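Local structure of histidine-rich glycoprotein (Oryctolagus cuniculus, 4CCV) at residues F14-D19 and V37-V43; H71-C77 and C100-E106; G48-T52 and S82-E86; A21-Y25 and V96-C100. The protein binds heme, heparin, heparan sulfate, plasminogen, thrombospondin and divalent metal ions as a plasma adapter glycoprotein in coagulation, fibrinolysis and angiogenesis, and is represented here by its second cystatin domain. One frame throughout, in Å; residues are numbered along the deposited sequence.

Interaction 1: residues F14-D19 and V37-V43; sequences FRKSAD and VDRVERV
Phe-14, Arg-15 and Ala-18 pack onto Val-37, Val-40 and Val-43 in a helix-on-sheet contact of the cystatin fold, where the first turns of the 15-27 helix lie across the strand 35-47. The short axes run 9.0 Å apart, their directions 123° from each other. At Phe-14, Val-43 sets CG1 over the centre of the aromatic ring, 3.9 Å from the centroid and only 6° off the ring normal, a CH-pi contact, while its CG2 meets the ring at CG. Val-40 brings CG2 to the helix backbone, 3.8 Å from Arg-15 CA. Ala-18 CB touches Val-37 CG2 at 4.1 Å.

The polar part belongs to Arg-15. With CG anti to the backbone N (chi1 -166°) and the chain extended as far as NE, the side chain runs out over the strand, and its guanidinium grips the backbone O of Asp-38 end-on: NH1 at 3.1 Å and NH2 at 2.9 Å. That oxygen lies in the guanidinium plane, whereas both nitrogens approach it from one face of the carbonyl. Val-37 CG1 rests on a guanidinium face, 3.7 Å above the plane. Nearby, a water accepts from Val-37 N and donates a weak bond to Asp-19 OD1.

The carboxylate of Asp-38 is engaged separately, in a salt bridge to Arg-61, and its side chain lies about 4 Å from the bound glutathione. Two bonds to one oxygen, with the Val-37 CG1 methyl on one face, should limit rotation of the Arg-15 guanidinium, whose charge probably goes largely to a neutral carbonyl.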
loop_
_atom_site.group_PDB
_atom_site.type_symbol
_atom_site.label_atom_id
_atom_site.label_comp_id
_atom_site.label_asym_id
_atom_site.label_seq_id
_atom_site.Cartn_x
_atom_site.Cartn_y
_atom_site.Cartn_z
ATOM N N PHE A 14 -11.076 1.828 -0.802
ATOM C CA PHE A 14 -9.902 0.979 -0.982
ATOM C C PHE A 14 -9.112 0.884 0.307
ATOM O O PHE A 14 -8.119 0.182 0.361
ATOM C CB PHE A 14 -9.079 1.485 -2.156
ATOM C CG PHE A 14 -9.761 1.234 -3.462
ATOM C CD1 PHE A 14 -9.604 0.021 -4.111
ATOM C CD2 PHE A 14 -10.643 2.154 -3.972
ATOM C CE1 PHE A 14 -10.263 -0.222 -5.315
ATOM C CE2 PHE A 14 -11.350 1.903 -5.139
ATOM C CZ PHE A 14 -11.163 0.710 -5.813
ATOM N N ARG A 15 -9.586 1.541 1.363
ATOM C CA ARG A 15 -8.837 1.544 2.600
ATOM C C ARG A 15 -8.720 0.171 3.214
ATOM O O ARG A 15 -7.652 -0.233 3.641
ATOM C CB ARG A 15 -9.393 2.527 3.657
ATOM C CG ARG A 15 -8.327 2.689 4.734
ATOM C CD ARG A 15 -8.655 3.753 5.784
ATOM N NE ARG A 15 -7.516 3.785 6.702
ATOM C CZ ARG A 15 -6.532 4.677 6.672
ATOM N NH1 ARG A 15 -6.546 5.694 5.809
ATOM N NH2 ARG A 15 -5.547 4.558 7.551
ATOM N N LYS A 16 -9.808 -0.577 3.200
ATOM C CA LYS A 16 -9.796 -1.911 3.756
ATOM C C LYS A 16 -8.869 -2.844 2.952
ATOM O O LYS A 16 -8.227 -3.770 3.511
ATOM C CB LYS A 16 -11.242 -2.408 3.773
ATOM C CG LYS A 16 -11.427 -3.882 4.016
ATOM C CD LYS A 16 -12.874 -4.350 3.712
ATOM C CE LYS A 16 -13.242 -4.246 2.201
ATOM N NZ LYS A 16 -12.362 -4.995 1.224
ATOM N N SER A 17 -8.841 -2.615 1.642
ATOM C CA SER A 17 -7.986 -3.384 0.763
ATOM C C SER A 17 -6.501 -3.123 1.148
ATOM O O SER A 17 -5.648 -4.043 1.108
ATOM C CB SER A 17 -8.288 -3.050 -0.702
ATOM O OG SER A 17 -9.607 -3.479 -1.140
ATOM N N ALA A 18 -6.187 -1.865 1.425
ATOM C CA ALA A 18 -4.807 -1.493 1.838
ATOM C C ALA A 18 -4.479 -2.124 3.161
ATOM O O ALA A 18 -3.406 -2.659 3.315
ATOM C CB ALA A 18 -4.610 0.050 1.931
ATOM N N ASP A 19 -5.401 -2.042 4.134
ATOM C CA ASP A 19 -5.219 -2.702 5.437
ATOM C C ASP A 19 -4.913 -4.186 5.275
ATOM O O ASP A 19 -4.001 -4.709 5.891
ATOM C CB ASP A 19 -6.471 -2.565 6.343
ATOM C CG ASP A 19 -6.726 -1.130 6.823
ATOM O OD1 ASP A 19 -5.808 -0.286 6.795
ATOM O OD2 ASP A 19 -7.859 -0.847 7.274
ATOM N N VAL A 37 -1.397 1.387 7.995
ATOM C CA VAL A 37 -1.655 2.228 6.842
ATOM C C VAL A 37 -1.855 3.627 7.348
ATOM O O VAL A 37 -2.584 3.820 8.367
ATOM C CB VAL A 37 -2.978 1.752 6.115
ATOM C CG1 VAL A 37 -3.397 2.766 5.058
ATOM C CG2 VAL A 37 -2.661 0.393 5.514
ATOM N N ASP A 38 -1.220 4.583 6.659
ATOM C CA ASP A 38 -1.374 5.996 6.970
ATOM C C ASP A 38 -2.567 6.473 6.084
ATOM O O ASP A 38 -3.692 6.580 6.607
ATOM C CB ASP A 38 -0.071 6.768 6.736
ATOM C CG ASP A 38 -0.115 8.180 7.324
ATOM O OD1 ASP A 38 -1.238 8.650 7.666
ATOM O OD2 ASP A 38 0.967 8.817 7.437
ATOM N N ARG A 39 -2.346 6.744 4.791
ATOM C CA ARG A 39 -3.408 7.262 3.889
ATOM C C ARG A 39 -3.359 6.437 2.608
ATOM O O ARG A 39 -2.252 6.058 2.162
ATOM C CB ARG A 39 -3.164 8.699 3.435
ATOM C CG ARG A 39 -3.230 9.738 4.520
ATOM C CD ARG A 39 -3.013 11.163 4.041
ATOM N NE ARG A 39 -2.872 11.998 5.259
ATOM C CZ ARG A 39 -1.734 12.601 5.674
ATOM N NH1 ARG A 39 -0.626 12.582 4.943
ATOM N NH2 ARG A 39 -1.712 13.306 6.807
ATOM N N VAL A 40 -4.520 6.196 2.001
ATOM C CA VAL A 40 -4.582 5.737 0.620
ATOM C C VAL A 40 -4.291 6.940 -0.246
ATOM O O VAL A 40 -4.982 7.949 -0.109
ATOM C CB VAL A 40 -5.968 5.117 0.294
ATOM C CG1 VAL A 40 -6.016 4.654 -1.151
ATOM C CG2 VAL A 40 -6.199 3.905 1.160
ATOM N N GLU A 41 -3.251 6.875 -1.083
ATOM C CA GLU A 41 -2.767 8.036 -1.831
ATOM C C GLU A 41 -3.301 8.163 -3.259
ATOM O O GLU A 41 -3.514 9.274 -3.740
ATOM C CB GLU A 41 -1.218 7.988 -1.890
ATOM C CG GLU A 41 -0.567 7.766 -0.523
ATOM C CD GLU A 41 -0.232 9.041 0.213
ATOM O OE1 GLU A 41 -0.170 10.060 -0.482
ATOM O OE2 GLU A 41 0.032 9.030 1.452
ATOM N N ARG A 42 -3.574 7.036 -3.900
ATOM C CA ARG A 42 -3.936 6.976 -5.307
ATOM C C ARG A 42 -4.442 5.577 -5.641
ATOM O O ARG A 42 -3.944 4.576 -5.120
ATOM C CB ARG A 42 -2.684 7.337 -6.157
ATOM C CG ARG A 42 -2.971 7.317 -7.643
ATOM C CD ARG A 42 -1.822 7.833 -8.472
ATOM N NE ARG A 42 -0.656 6.980 -8.331
ATOM C CZ ARG A 42 0.449 7.093 -9.038
ATOM N NH1 ARG A 42 0.594 8.044 -9.951
ATOM N NH2 ARG A 42 1.420 6.225 -8.802
ATOM N N VAL A 43 -5.432 5.481 -6.515
ATOM C CA VAL A 43 -5.904 4.192 -6.989
ATOM C C VAL A 43 -6.054 4.281 -8.501
ATOM O O VAL A 43 -6.741 5.175 -9.045
ATOM C CB VAL A 43 -7.259 3.810 -6.408
ATOM C CG1 VAL A 43 -7.811 2.507 -7.008
ATOM C CG2 VAL A 43 -7.228 3.767 -4.869
HETATM O O HOH W 1 -3.240 -0.884 8.822
#

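Interaction 2: residues H71-C77 and C100-E106; sequences HPAFGFC and CEVFNFE
Phe-74 and Phe-76 pair with Phe-103 and Glu-101 in an antiparallel beta hairpin, the strands 73-84 and 95-104 of the cystatin sheet. In each hydrogen-bonded pair both amides are used. Phe-74 N gives to Phe-103 O, and Phe-103 N returns a bond to Phe-74 O at 2.7 Å; Phe-76 N gives to Glu-101 O, and Glu-101 N returns a bond to Phe-76 O, both at 2.9 Å. Beyond the last bridge, Phe-105 N extends the ladder to Pro-72 O, straight at 165°. Phe-76 O also takes a CA-H...O contact from Cys-100.

The partners of the other polar ends lie largely outside the hairpin. Arg-65 takes the carboxylate of Glu-106 in a salt bridge and also bonds the backbone O of His-71. Asn-104 ND2 turns to Glu-107, leaving OD1 beside Ala-73 CB at 3.1 Å. On the other edge of their strand the backbones of Gly-75 and Cys-77 bond Val-60 and Phe-58 of strand 51-62.

At the open end, Pro-72 CD lies alongside Phe-105 CB, and Glu-106 lays its CB over the centre of the His-71 ring, 3.6 Å from the centroid. Chi1 of Glu-106, 79°, brings the chain between backbone N and carbonyl carbon, and with the bend at chi2 the carboxylate comes to lie nearly parallel to the ring. Further along the ladder, in mid-hairpin, the non-hydrogen-bonded pair Cys-77 and Cys-100 is joined covalently: SG to SG 2.1 Å, with a disulfide torsion of 103°.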
loop_
_atom_site.group_PDB
_atom_site.type_symbol
_atom_site.label_atom_id
_atom_site.label_comp_id
_atom_site.label_asym_id
_atom_site.label_seq_id
_atom_site.Cartn_x
_atom_site.Cartn_y
_atom_site.Cartn_z
ATOM N N HIS A 71 13.821 7.449 15.808
ATOM C CA HIS A 71 13.812 8.134 14.524
ATOM C C HIS A 71 12.490 7.790 13.776
ATOM O O HIS A 71 12.130 6.623 13.669
ATOM C CB HIS A 71 15.026 7.708 13.723
ATOM C CG HIS A 71 16.310 8.269 14.276
ATOM N ND1 HIS A 71 17.397 7.497 14.667
ATOM C CD2 HIS A 71 16.683 9.544 14.448
ATOM C CE1 HIS A 71 18.377 8.285 15.071
ATOM N NE2 HIS A 71 17.975 9.538 14.931
ATOM N N PRO A 72 11.800 8.815 13.250
ATOM C CA PRO A 72 10.596 8.602 12.449
ATOM C C PRO A 72 10.849 7.752 11.186
ATOM O O PRO A 72 11.982 7.720 10.656
ATOM C CB PRO A 72 10.149 10.044 12.097
ATOM C CG PRO A 72 10.784 10.926 13.073
ATOM C CD PRO A 72 12.038 10.245 13.536
ATOM N N ALA A 73 9.801 7.062 10.719
ATOM C CA ALA A 73 9.882 6.306 9.468
ATOM C C ALA A 73 8.556 6.385 8.730
ATOM O O ALA A 73 7.526 6.858 9.296
ATOM C CB ALA A 73 10.401 4.886 9.677
ATOM N N PHE A 74 8.639 6.203 7.424
ATOM C CA PHE A 74 7.455 6.295 6.550
ATOM C C PHE A 74 7.715 5.273 5.462
ATOM O O PHE A 74 8.864 4.899 5.225
ATOM C CB PHE A 74 7.333 7.747 6.049
ATOM C CG PHE A 74 6.341 7.961 4.955
ATOM C CD1 PHE A 74 6.686 7.714 3.590
ATOM C CD2 PHE A 74 5.054 8.441 5.249
ATOM C CE1 PHE A 74 5.754 7.920 2.577
ATOM C CE2 PHE A 74 4.134 8.665 4.229
ATOM C CZ PHE A 74 4.493 8.410 2.898
ATOM N N GLY A 75 6.666 4.750 4.845
ATOM C CA GLY A 75 6.852 3.896 3.681
ATOM C C GLY A 75 5.795 4.131 2.643
ATOM O O GLY A 75 4.739 4.675 2.936
ATOM N N PHE A 76 6.060 3.694 1.417
ATOM C CA PHE A 76 5.016 3.657 0.408
ATOM C C PHE A 76 4.847 2.192 0.014
ATOM O O PHE A 76 5.859 1.498 -0.133
ATOM C CB PHE A 76 5.471 4.488 -0.831
ATOM C CG PHE A 76 5.202 5.962 -0.760
ATOM C CD1 PHE A 76 3.961 6.454 -0.400
ATOM C CD2 PHE A 76 6.205 6.894 -1.108
ATOM C CE1 PHE A 76 3.716 7.795 -0.354
ATOM C CE2 PHE A 76 5.932 8.253 -1.093
ATOM C CZ PHE A 76 4.695 8.713 -0.678
ATOM N N CYS A 77 3.592 1.744 -0.208
ATOM C CA CYS A 77 3.282 0.436 -0.721
ATOM C C CYS A 77 2.385 0.573 -1.934
ATOM O O CYS A 77 1.628 1.542 -2.080
ATOM C CB CYS A 77 2.588 -0.464 0.302
ATOM S SG CYS A 77 3.457 -0.678 1.871
ATOM N N CYS A 100 6.532 -2.863 -0.811
ATOM C CA CYS A 100 6.688 -1.733 0.029
ATOM C C CYS A 100 8.157 -1.260 0.057
ATOM O O CYS A 100 9.093 -2.081 -0.103
ATOM C CB CYS A 100 6.302 -2.060 1.461
ATOM S SG CYS A 100 4.524 -2.489 1.774
ATOM N N GLU A 101 8.331 0.033 0.314
ATOM C CA GLU A 101 9.665 0.644 0.437
ATOM C C GLU A 101 9.566 1.598 1.617
ATOM O O GLU A 101 8.547 2.287 1.734
ATOM C CB GLU A 101 9.961 1.454 -0.806
ATOM C CG GLU A 101 10.174 0.621 -2.053
ATOM C CD GLU A 101 11.445 -0.231 -2.003
ATOM O OE1 GLU A 101 12.420 0.178 -1.323
ATOM O OE2 GLU A 101 11.455 -1.301 -2.652
ATOM N N VAL A 102 10.592 1.643 2.461
ATOM C CA VAL A 102 10.569 2.426 3.686
ATOM C C VAL A 102 11.598 3.561 3.557
ATOM O O VAL A 102 12.566 3.450 2.803
ATOM C CB VAL A 102 10.939 1.518 4.846
ATOM C CG1 VAL A 102 11.072 2.282 6.132
ATOM C CG2 VAL A 102 9.868 0.475 5.005
ATOM N N PHE A 103 11.335 4.635 4.268
ATOM C CA PHE A 103 12.122 5.862 4.239
ATOM C C PHE A 103 12.367 6.178 5.724
ATOM O O PHE A 103 11.434 6.604 6.420
ATOM C CB PHE A 103 11.323 7.001 3.583
ATOM C CG PHE A 103 12.109 8.295 3.392
ATOM C CD1 PHE A 103 13.302 8.320 2.638
ATOM C CD2 PHE A 103 11.635 9.489 3.885
ATOM C CE1 PHE A 103 13.995 9.511 2.430
ATOM C CE2 PHE A 103 12.351 10.674 3.697
ATOM C CZ PHE A 103 13.518 10.677 2.974
ATOM N N ASN A 104 13.585 5.939 6.205
ATOM C CA ASN A 104 13.967 6.159 7.621
ATOM C C ASN A 104 14.694 7.520 7.788
ATOM O O ASN A 104 15.612 7.859 7.051
ATOM C CB ASN A 104 14.868 5.035 8.173
ATOM C CG ASN A 104 14.157 3.705 8.251
ATOM O OD1 ASN A 104 13.053 3.590 8.766
ATOM N ND2 ASN A 104 14.807 2.673 7.713
ATOM N N PHE A 105 14.198 8.313 8.712
ATOM C CA PHE A 105 14.717 9.634 9.006
ATOM C C PHE A 105 16.250 9.681 9.107
ATOM O O PHE A 105 16.876 10.571 8.564
ATOM C CB PHE A 105 14.076 10.099 10.326
ATOM C CG PHE A 105 14.377 11.515 10.680
ATOM C CD1 PHE A 105 13.581 12.531 10.217
ATOM C CD2 PHE A 105 15.441 11.818 11.521
ATOM C CE1 PHE A 105 13.858 13.842 10.547
ATOM C CE2 PHE A 105 15.706 13.153 11.882
ATOM C CZ PHE A 105 14.924 14.144 11.352
ATOM N N GLU A 106 16.820 8.700 9.790
ATOM C CA GLU A 106 18.260 8.665 10.083
ATOM C C GLU A 106 19.163 8.133 8.937
ATOM O O GLU A 106 20.350 8.175 9.078
ATOM C CB GLU A 106 18.523 7.868 11.383
ATOM C CG GLU A 106 18.516 6.325 11.325
ATOM C CD GLU A 106 17.142 5.632 11.209
ATOM O OE1 GLU A 106 16.052 6.255 10.980
ATOM O OE2 GLU A 106 17.142 4.390 11.341
#

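Interaction 3: residues G48-T52 and S82-E86; sequences GGERT and SFDVE
Arg-51 reaches across to Ser-82, its NH1 donating to Ser-82 OG over 2.7 Å with an N-H...O angle of 160°. The hydroxyl oxygen sits at the edge of the guanidinium, in its plane. Arg-51 gets there by a bend at chi2 (-84°), which folds the chain over the strand and leaves CD 3.3 Å from the same Ser-82 OG. The same NH1 also forms a salt bridge with Asp-95, so one nitrogen ties strand 51-62 to the start of strand 95-104 through two acceptors.

Next come the backbone bonds of the Thr-52 and Phe-83 pair, an antiparallel hydrogen-bonded pair: Thr-52 N to Phe-83 O at 3.0 Å and Phe-83 N to Thr-52 O at 2.8 Å. Phe-83 O additionally receives a CA-H...O contact from Arg-51.

The packing lies further out. Val-85 puts CG1 against the backbone O of Glu-50, 3.4 Å away, and lies across Thr-52 near OG1. Thr-52 O comes in at the edge of the Phe-83 ring, which rests on Leu-90 and Pro-93. Just after Phe-83, Asp-84 OD1 accepts from Glu-86 N through its anti lone pair, an Asx turn.

Two neighbouring strands of the antiparallel cystatin sheet thus meet where the loops 48-50 and 85-94 leave it, which by topology correspond to the two hairpin loops that, with the N-terminal segment, form the wedge in inhibitory cystatins.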
loop_
_atom_site.group_PDB
_atom_site.type_symbol
_atom_site.label_atom_id
_atom_site.label_comp_id
_atom_site.label_asym_id
_atom_site.label_seq_id
_atom_site.Cartn_x
_atom_site.Cartn_y
_atom_site.Cartn_z
ATOM N N GLY A 48 -8.675 -4.941 -18.552
ATOM C CA GLY A 48 -8.216 -5.734 -19.716
ATOM C C GLY A 48 -9.290 -6.696 -20.118
ATOM O O GLY A 48 -10.345 -6.792 -19.456
ATOM N N GLY A 49 -9.037 -7.427 -21.190
ATOM C CA GLY A 49 -9.867 -8.576 -21.568
ATOM C C GLY A 49 -10.132 -9.629 -20.486
ATOM O O GLY A 49 -11.163 -10.297 -20.564
ATOM N N GLU A 50 -9.258 -9.775 -19.475
ATOM C CA GLU A 50 -9.319 -10.940 -18.572
ATOM C C GLU A 50 -9.558 -10.612 -17.104
ATOM O O GLU A 50 -10.346 -11.275 -16.442
ATOM C CB GLU A 50 -8.007 -11.715 -18.668
ATOM C CG GLU A 50 -7.998 -13.073 -17.967
ATOM C CD GLU A 50 -8.236 -14.259 -18.909
ATOM O OE1 GLU A 50 -8.344 -14.059 -20.142
ATOM O OE2 GLU A 50 -8.308 -15.408 -18.410
ATOM N N ARG A 51 -8.800 -9.646 -16.597
ATOM C CA ARG A 51 -8.934 -9.151 -15.241
ATOM C C ARG A 51 -9.093 -7.655 -15.277
ATOM O O ARG A 51 -8.754 -6.999 -16.268
ATOM C CB ARG A 51 -7.692 -9.489 -14.420
ATOM C CG ARG A 51 -7.436 -10.992 -14.299
ATOM C CD ARG A 51 -8.242 -11.601 -13.171
ATOM N NE ARG A 51 -7.915 -12.991 -12.907
ATOM C CZ ARG A 51 -6.907 -13.452 -12.156
ATOM N NH1 ARG A 51 -5.996 -12.658 -11.577
ATOM N NH2 ARG A 51 -6.774 -14.771 -12.030
ATOM N N THR A 52 -9.653 -7.149 -14.181
ATOM C CA THR A 52 -9.582 -5.785 -13.794
ATOM C C THR A 52 -8.565 -5.710 -12.636
ATOM O O THR A 52 -8.727 -6.369 -11.614
ATOM C CB THR A 52 -10.993 -5.295 -13.455
ATOM O OG1 THR A 52 -11.714 -5.297 -14.684
ATOM C CG2 THR A 52 -10.978 -3.859 -12.956
ATOM N N SER A 82 -6.147 -8.071 -8.285
ATOM C CA SER A 82 -6.617 -8.584 -9.533
ATOM C C SER A 82 -7.980 -9.246 -9.358
ATOM O O SER A 82 -8.152 -10.162 -8.547
ATOM C CB SER A 82 -5.599 -9.593 -10.063
ATOM O OG SER A 82 -5.999 -10.020 -11.322
ATOM N N PHE A 83 -8.944 -8.764 -10.117
ATOM C CA PHE A 83 -10.327 -9.187 -9.991
ATOM C C PHE A 83 -10.853 -9.836 -11.265
ATOM O O PHE A 83 -10.620 -9.397 -12.400
ATOM C CB PHE A 83 -11.292 -8.026 -9.651
ATOM C CG PHE A 83 -11.121 -7.491 -8.271
ATOM C CD1 PHE A 83 -11.839 -8.035 -7.203
ATOM C CD2 PHE A 83 -10.223 -6.424 -8.021
ATOM C CE1 PHE A 83 -11.666 -7.543 -5.923
ATOM C CE2 PHE A 83 -10.052 -5.950 -6.743
ATOM C CZ PHE A 83 -10.783 -6.487 -5.697
ATOM N N ASP A 84 -11.639 -10.878 -11.040
ATOM C CA ASP A 84 -12.512 -11.412 -12.065
ATOM C C ASP A 84 -13.297 -10.244 -12.671
ATOM O O ASP A 84 -13.808 -9.392 -11.929
ATOM C CB ASP A 84 -13.479 -12.361 -11.387
ATOM C CG ASP A 84 -14.307 -13.118 -12.366
ATOM O OD1 ASP A 84 -15.011 -12.485 -13.187
ATOM O OD2 ASP A 84 -14.249 -14.355 -12.303
ATOM N N VAL A 85 -13.405 -10.163 -13.986
ATOM C CA VAL A 85 -14.224 -9.073 -14.556
ATOM C C VAL A 85 -15.702 -9.079 -14.105
ATOM O O VAL A 85 -16.381 -8.074 -14.276
ATOM C CB VAL A 85 -14.174 -9.032 -16.088
ATOM C CG1 VAL A 85 -12.734 -8.844 -16.547
ATOM C CG2 VAL A 85 -14.805 -10.286 -16.694
ATOM N N GLU A 86 -16.189 -10.201 -13.558
ATOM C CA GLU A 86 -17.578 -10.328 -13.064
ATOM C C GLU A 86 -17.806 -9.965 -11.581
ATOM O O GLU A 86 -18.947 -9.942 -11.111
ATOM C CB GLU A 86 -18.091 -11.758 -13.316
ATOM C CG GLU A 86 -18.135 -12.127 -14.789
ATOM C CD GLU A 86 -17.864 -13.601 -15.040
ATOM O OE1 GLU A 86 -16.891 -14.142 -14.459
ATOM O OE2 GLU A 86 -18.623 -14.217 -15.825
#

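Interaction 4: residues A21-Y25 and V96-C100; sequences ALEVY and VIISC
Tyr-25 lies over Ile-98 and Cys-100. The sulfur of Cys-100 stands above one ring face, 3.9 Å from the centroid and 12° off the normal, a sulfur-aromatic contact; CB of the same residue follows toward CE2 and CZ. At the ring edge, near its plane, comes the backbone O of Ile-98, 3.5 Å from Tyr-25 CD1. In one of its two conformers, so the detail is tentative, Ile-98 brings its CG1-CD1 branch against the helix: its CG1 meets Tyr-25 CD1 at 3.5 Å, and its CD1 touches Ala-21 CB at 3.8 Å.

Tyr-25 has CG anti to the backbone N (chi1 -172°), which swings the ring off the helix toward the strand. A water joins the far end, 2.6 Å from Tyr-25 OH, and accepts from Cys-100 N at 3.2 Å. Tyr-32 meets the ring edge-to-face, and the disulfide to Cys-77 holds the sulfur in place.

The helix 15-27 crosses strand 95-104 at 74° between the short axes. Ala-21 also rests on Ala-79 of strand 73-84, while Leu-22 meets Val-60 and Ile-98 meets Phe-58, both on strand 51-62, so the helix seats across several strands of the one sheet.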
loop_
_atom_site.group_PDB
_atom_site.type_symbol
_atom_site.label_atom_id
_atom_site.label_comp_id
_atom_site.label_asym_id
_atom_site.label_seq_id
_atom_site.Cartn_x
_atom_site.Cartn_y
_atom_site.Cartn_z
ATOM N N ALA A 21 -3.903 -5.858 2.514
ATOM C CA ALA A 21 -2.658 -6.104 1.824
ATOM C C ALA A 21 -1.456 -5.896 2.738
ATOM O O ALA A 21 -0.495 -6.669 2.674
ATOM C CB ALA A 21 -2.547 -5.216 0.628
ATOM N N LEU A 22 -1.476 -4.862 3.569
ATOM C CA LEU A 22 -0.408 -4.713 4.529
ATOM C C LEU A 22 -0.298 -5.881 5.534
ATOM O O LEU A 22 0.818 -6.355 5.869
ATOM C CB LEU A 22 -0.503 -3.375 5.244
ATOM C CG LEU A 22 0.607 -3.052 6.271
ATOM C CD1 LEU A 22 1.984 -2.966 5.662
ATOM C CD2 LEU A 22 0.299 -1.757 6.994
ATOM N N GLU A 23 -1.437 -6.392 5.959
ATOM C CA GLU A 23 -1.510 -7.509 6.883
ATOM C C GLU A 23 -0.795 -8.703 6.254
ATOM O O GLU A 23 0.038 -9.377 6.878
ATOM C CB GLU A 23 -3.005 -7.802 7.189
ATOM C CG GLU A 23 -3.259 -8.869 8.228
ATOM C CD GLU A 23 -4.718 -9.301 8.355
ATOM O OE1 GLU A 23 -5.615 -8.804 7.643
ATOM O OE2 GLU A 23 -4.961 -10.189 9.171
ATOM N N VAL A 24 -1.111 -8.939 4.987
ATOM C CA VAL A 24 -0.478 -10.050 4.244
ATOM C C VAL A 24 1.034 -9.795 4.083
ATOM O O VAL A 24 1.858 -10.684 4.280
ATOM C CB VAL A 24 -1.133 -10.217 2.873
ATOM C CG1 VAL A 24 -0.295 -11.158 2.029
ATOM C CG2 VAL A 24 -2.599 -10.753 2.984
ATOM N N TYR A 25 1.404 -8.575 3.712
ATOM C CA TYR A 25 2.807 -8.274 3.496
ATOM C C TYR A 25 3.642 -8.531 4.752
ATOM O O TYR A 25 4.707 -9.177 4.694
ATOM C CB TYR A 25 2.967 -6.807 2.996
ATOM C CG TYR A 25 4.386 -6.483 2.575
ATOM C CD1 TYR A 25 4.844 -6.748 1.293
ATOM C CD2 TYR A 25 5.252 -5.852 3.449
ATOM C CE1 TYR A 25 6.133 -6.439 0.899
ATOM C CE2 TYR A 25 6.552 -5.559 3.078
ATOM C CZ TYR A 25 6.996 -5.877 1.809
ATOM O OH TYR A 25 8.271 -5.505 1.431
ATOM N N VAL A 96 -3.393 -11.018 -5.116
ATOM C CA VAL A 96 -2.872 -9.730 -4.690
ATOM C C VAL A 96 -1.348 -9.808 -4.704
ATOM O O VAL A 96 -0.767 -10.810 -4.259
ATOM C CB VAL A 96 -3.385 -9.391 -3.284
ATOM C CG1 VAL A 96 -2.820 -8.069 -2.795
ATOM C CG2 VAL A 96 -4.912 -9.299 -3.248
ATOM N N ILE A 97 -0.697 -8.772 -5.248
ATOM C CA ILE A 97 0.738 -8.620 -5.189
ATOM C C ILE A 97 1.065 -7.299 -4.485
ATOM O O ILE A 97 0.514 -6.258 -4.857
ATOM C CB ILE A 97 1.330 -8.611 -6.605
ATOM C CG1 ILE A 97 0.975 -9.938 -7.308
ATOM C CG2 ILE A 97 2.838 -8.380 -6.536
ATOM C CD1 ILE A 97 1.146 -9.909 -8.803
ATOM N N ILE A 98 1.913 -7.366 -3.448
ATOM C CA ILE A 98 2.290 -6.174 -2.698
ATOM C C ILE A 98 3.805 -6.002 -2.524
ATOM O O ILE A 98 4.551 -6.949 -2.192
ATOM C CB ILE A 98 1.572 -6.125 -1.339
ATOM C CG1 ILE A 98 2.204 -5.091 -0.396
ATOM C CG2 ILE A 98 1.528 -7.475 -0.664
ATOM C CD1 ILE A 98 1.196 -4.715 0.639
ATOM N N SER A 99 4.238 -4.794 -2.783
ATOM C CA SER A 99 5.577 -4.324 -2.460
ATOM C C SER A 99 5.512 -3.046 -1.647
ATOM O O SER A 99 4.622 -2.236 -1.837
ATOM C CB SER A 99 6.356 -4.034 -3.767
ATOM O OG SER A 99 6.648 -5.303 -4.299
ATOM N N CYS A 100 6.532 -2.863 -0.811
ATOM C CA CYS A 100 6.688 -1.733 0.029
ATOM C C CYS A 100 8.157 -1.260 0.057
ATOM O O CYS A 100 9.093 -2.081 -0.103
ATOM C CB CYS A 100 6.302 -2.060 1.461
ATOM S SG CYS A 100 4.524 -2.489 1.774
HETATM O O HOH W 2 8.531 -5.406 -1.122
#

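From the N terminus, the start of helix 15-27 enters interaction 1, which closes a short loop at strand 35-47. The next helical turn opens interaction 4, which closes only at strand 95-104 and so crosses interaction 1; together they seat the helix at two places on the sheet, touching through Val-37 and Leu-22. Interaction 3, between the start of strand 51-62 and the end of strand 73-84, is nested inside interaction 4. Interaction 2 opens within interaction 3 and closes beyond it, crossing both 3 and 4, and it shares Cys-100 with interaction 4. Interactions 2 and 3 sit on opposite sides of the chain's centre, fastening the two ends of the sheet.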